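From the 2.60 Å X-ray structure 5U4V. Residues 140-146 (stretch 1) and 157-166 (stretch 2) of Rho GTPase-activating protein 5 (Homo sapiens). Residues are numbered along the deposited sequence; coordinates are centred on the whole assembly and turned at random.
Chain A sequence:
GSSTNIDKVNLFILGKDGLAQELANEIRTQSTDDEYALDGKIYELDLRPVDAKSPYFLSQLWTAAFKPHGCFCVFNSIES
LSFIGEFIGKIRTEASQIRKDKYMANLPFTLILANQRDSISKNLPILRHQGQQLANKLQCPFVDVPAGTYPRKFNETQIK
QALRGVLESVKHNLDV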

# COMPACT_ATOMS: atom_id res chain seq x y z
N CYS A 140 -5.70 -8.17 4.59
CA CYS A 140 -4.53 -7.33 4.52
C CYS A 140 -4.63 -6.26 5.59
O CYS A 140 -5.74 -5.88 5.98
N PRO A 141 -3.48 -5.79 6.08
CA PRO A 141 -3.52 -4.69 7.04
C PRO A 141 -4.18 -3.45 6.45
O PRO A 141 -4.03 -3.15 5.27
N PHE A 142 -4.94 -2.76 7.29
CA PHE A 142 -5.47 -1.47 6.93
C PHE A 142 -4.89 -0.40 7.85
O PHE A 142 -5.10 -0.45 9.06
N VAL A 143 -4.19 0.56 7.25
CA VAL A 143 -3.55 1.68 7.97
C VAL A 143 -4.09 3.06 7.61
O VAL A 143 -4.28 3.37 6.45
N ASP A 144 -4.33 3.90 8.61
CA ASP A 144 -4.65 5.32 8.38
C ASP A 144 -3.41 6.20 8.49
O ASP A 144 -2.73 6.18 9.51
N VAL A 145 -3.15 7.00 7.44
CA VAL A 145 -2.02 7.94 7.44
C VAL A 145 -2.46 9.38 7.29
O VAL A 145 -2.71 9.86 6.17
N PRO A 146 -2.54 10.10 8.42
CA PRO A 146 -2.87 11.53 8.51
C PRO A 146 -1.80 12.43 7.91
O PRO A 146 -0.63 12.13 8.05
N THR A 157 5.35 7.94 11.06
CA THR A 157 5.07 6.77 11.91
C THR A 157 4.10 5.85 11.21
O THR A 157 4.27 4.65 11.21
N GLN A 158 3.09 6.43 10.58
CA GLN A 158 2.11 5.63 9.82
C GLN A 158 2.64 5.01 8.55
O GLN A 158 2.28 3.88 8.22
N ILE A 159 3.52 5.70 7.84
CA ILE A 159 4.22 5.08 6.71
C ILE A 159 4.96 3.82 7.17
O ILE A 159 4.89 2.77 6.56
N LYS A 160 5.61 3.93 8.31
CA LYS A 160 6.41 2.85 8.85
C LYS A 160 5.58 1.65 9.19
O LYS A 160 6.00 0.54 8.89
N GLN A 161 4.40 1.87 9.80
CA GLN A 161 3.50 0.79 10.14
C GLN A 161 3.06 0.08 8.87
O GLN A 161 3.08 -1.15 8.80
N ALA A 162 2.65 0.88 7.89
CA ALA A 162 2.24 0.38 6.57
C ALA A 162 3.35 -0.43 5.94
O ALA A 162 3.10 -1.49 5.34
N LEU A 163 4.57 0.09 6.08
CA LEU A 163 5.76 -0.56 5.53
C LEU A 163 6.05 -1.86 6.23
O LEU A 163 6.31 -2.87 5.56
N ARG A 164 5.95 -1.88 7.56
CA ARG A 164 6.17 -3.11 8.25
C ARG A 164 5.03 -4.09 8.03
O ARG A 164 5.24 -5.31 8.06
N GLY A 165 3.84 -3.57 7.74
CA GLY A 165 2.75 -4.40 7.28
C GLY A 165 3.18 -5.27 6.09
O GLY A 165 3.22 -6.51 6.21
N VAL A 166 3.52 -4.64 4.97
CA VAL A 166 3.86 -5.35 3.74
C VAL A 166 5.06 -6.25 3.94
O VAL A 166 5.02 -7.40 3.54

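The strand of residues 142-145 and the helix of residues 157-166 run nearly antiparallel, at 163°, with their axes 7.8 Å apart at closest approach. Side chains from both elements fill part of the space between them.

Thr157, in the m rotamer, is exposed and makes no contact with the strand. Gln158 comes next and has more of its surface covered by the other stretch than any other helix residue. Its CA-to-CB bond points toward the strand, and chi1 and chi2 are both m, folding the chain so that CB and CG pack against Val145 and Pro146 and the amide reaches the backbone O of Asp144. CB of Gln158 lies 3.5 Å from CG2 of Val145, and CG of Gln158 lies 3.8 Å from CD of Pro146. Beyond these apolar contacts, NE2 of Gln158 donates a weak hydrogen bond to the backbone O of Asp144, at 3.4 Å. A long amide side chain suits this position, since it combines greasy packing with a polar end. Asp144's CA-to-CB bond points sideways, its chi1 is m, and its side chain comes no nearer the helix than CB of Asp144 to NE2 of Gln158, at 5.5 Å.

Ile159 has a CA-to-CB bond that points away from the strand, yet its mm conformation brings its end back: CD1 of Ile159 reaches 3.9 Å from CG1 of Val145, whose own chi1 is t. Both residues are buried, as befits two branched hydrocarbon side chains. Lys160, one residue on, is exposed and out of reach.

The CA-to-CB bond of Gln161 points toward the strand, with chi1 m and chi2 t. Its OE1 lies 4.0 Å from CG1 of Val143 and 3.1 Å from NE2 of Gln158, bringing the two amides together beside the valine.

Ala162 marks where the helix backbone comes near Val143. The valine's CA-to-CB bond points toward the helix, and its chi1 is t; its CG2 lies 4.0 Å from CA of Ala162 and 4.3 Å from CB of Ala162, and its CG1 lies 3.8 Å from the backbone O of Gln158. Alanine's single methyl adds an apolar contact next to the CA contact and takes up little room.

Leu163 and Arg164 do not reach the strand; NE and NH2 of Arg164 are hydrogen-bonded elsewhere in the structure. At Gly165 the helix presents bare backbone, and CG of Pro141, whose CA-to-CB bond points toward the helix, sits 4.3 Å from CA of Gly165. An ideal CB on Gly165 would clash with O of Ala162, at 3.0 Å. Val166, buried and t, lies beyond contact.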

# COMPACT_ATOMS: atom_id res chain seq x y z
CB CYS A 140 -4.39 -6.69 3.15
SG CYS A 140 -5.69 -5.51 2.72
CB PRO A 141 -2.06 -4.40 7.35
CG PRO A 141 -1.37 -5.71 7.07
CD PRO A 141 -2.10 -6.26 5.86
CB PHE A 142 -6.99 -1.49 6.99
CG PHE A 142 -7.61 -0.17 6.77
CD1 PHE A 142 -7.37 0.53 5.62
CD2 PHE A 142 -8.44 0.40 7.73
CE1 PHE A 142 -7.99 1.75 5.37
CE2 PHE A 142 -9.06 1.63 7.51
CZ PHE A 142 -8.82 2.32 6.33
CB VAL A 143 -2.00 1.65 7.78
CG1 VAL A 143 -1.34 2.72 8.65
CG2 VAL A 143 -1.40 0.28 8.15
CB ASP A 144 -5.67 5.83 9.41
CG ASP A 144 -6.91 4.98 9.49
OD1 ASP A 144 -7.32 4.36 8.50
OD2 ASP A 144 -7.49 4.94 10.58
CB VAL A 145 -0.94 7.59 6.39
CG1 VAL A 145 0.31 8.43 6.63
CG2 VAL A 145 -0.60 6.11 6.44
CB PRO A 146 -2.98 11.76 10.01
CG PRO A 146 -2.18 10.69 10.64
CD PRO A 146 -2.35 9.51 9.76
CB THR A 157 4.53 7.17 13.30
OG1 THR A 157 5.55 7.86 14.02
CG2 THR A 157 4.07 5.96 14.11
CB GLN A 158 0.88 6.45 9.58
CG GLN A 158 0.26 6.95 10.86
CD GLN A 158 0.25 5.88 11.96
OE1 GLN A 158 1.26 5.62 12.59
NE2 GLN A 158 -0.91 5.26 12.17
CB ILE A 159 5.17 6.10 6.01
CG1 ILE A 159 4.37 7.29 5.44
CG2 ILE A 159 5.89 5.50 4.83
CD1 ILE A 159 3.21 6.88 4.59
CB LYS A 160 7.21 3.34 10.06
CG LYS A 160 8.41 4.17 9.66
CD LYS A 160 8.95 5.00 10.85
CE LYS A 160 10.09 5.91 10.42
NZ LYS A 160 10.16 7.16 11.23
CB GLN A 161 2.27 1.31 10.88
CG GLN A 161 2.49 1.72 12.32
CD GLN A 161 1.21 2.34 12.94
OE1 GLN A 161 0.11 2.29 12.35
NE2 GLN A 161 1.35 2.92 14.15
CB ALA A 162 1.90 1.55 5.66
CB LEU A 163 6.95 0.36 5.60
CG LEU A 163 7.02 1.38 4.47
CD1 LEU A 163 8.12 2.40 4.82
CD2 LEU A 163 7.28 0.70 3.11
CB ARG A 164 6.52 -2.89 9.70
CG ARG A 164 5.43 -2.32 10.56
CD ARG A 164 5.88 -2.36 12.01
NE ARG A 164 6.99 -1.46 12.27
CZ ARG A 164 6.86 -0.20 12.66
NH1 ARG A 164 5.68 0.34 12.86
NH2 ARG A 164 7.96 0.52 12.91
CB VAL A 166 4.16 -4.39 2.55
CG1 VAL A 166 4.66 -5.16 1.35
CG2 VAL A 166 2.92 -3.68 2.15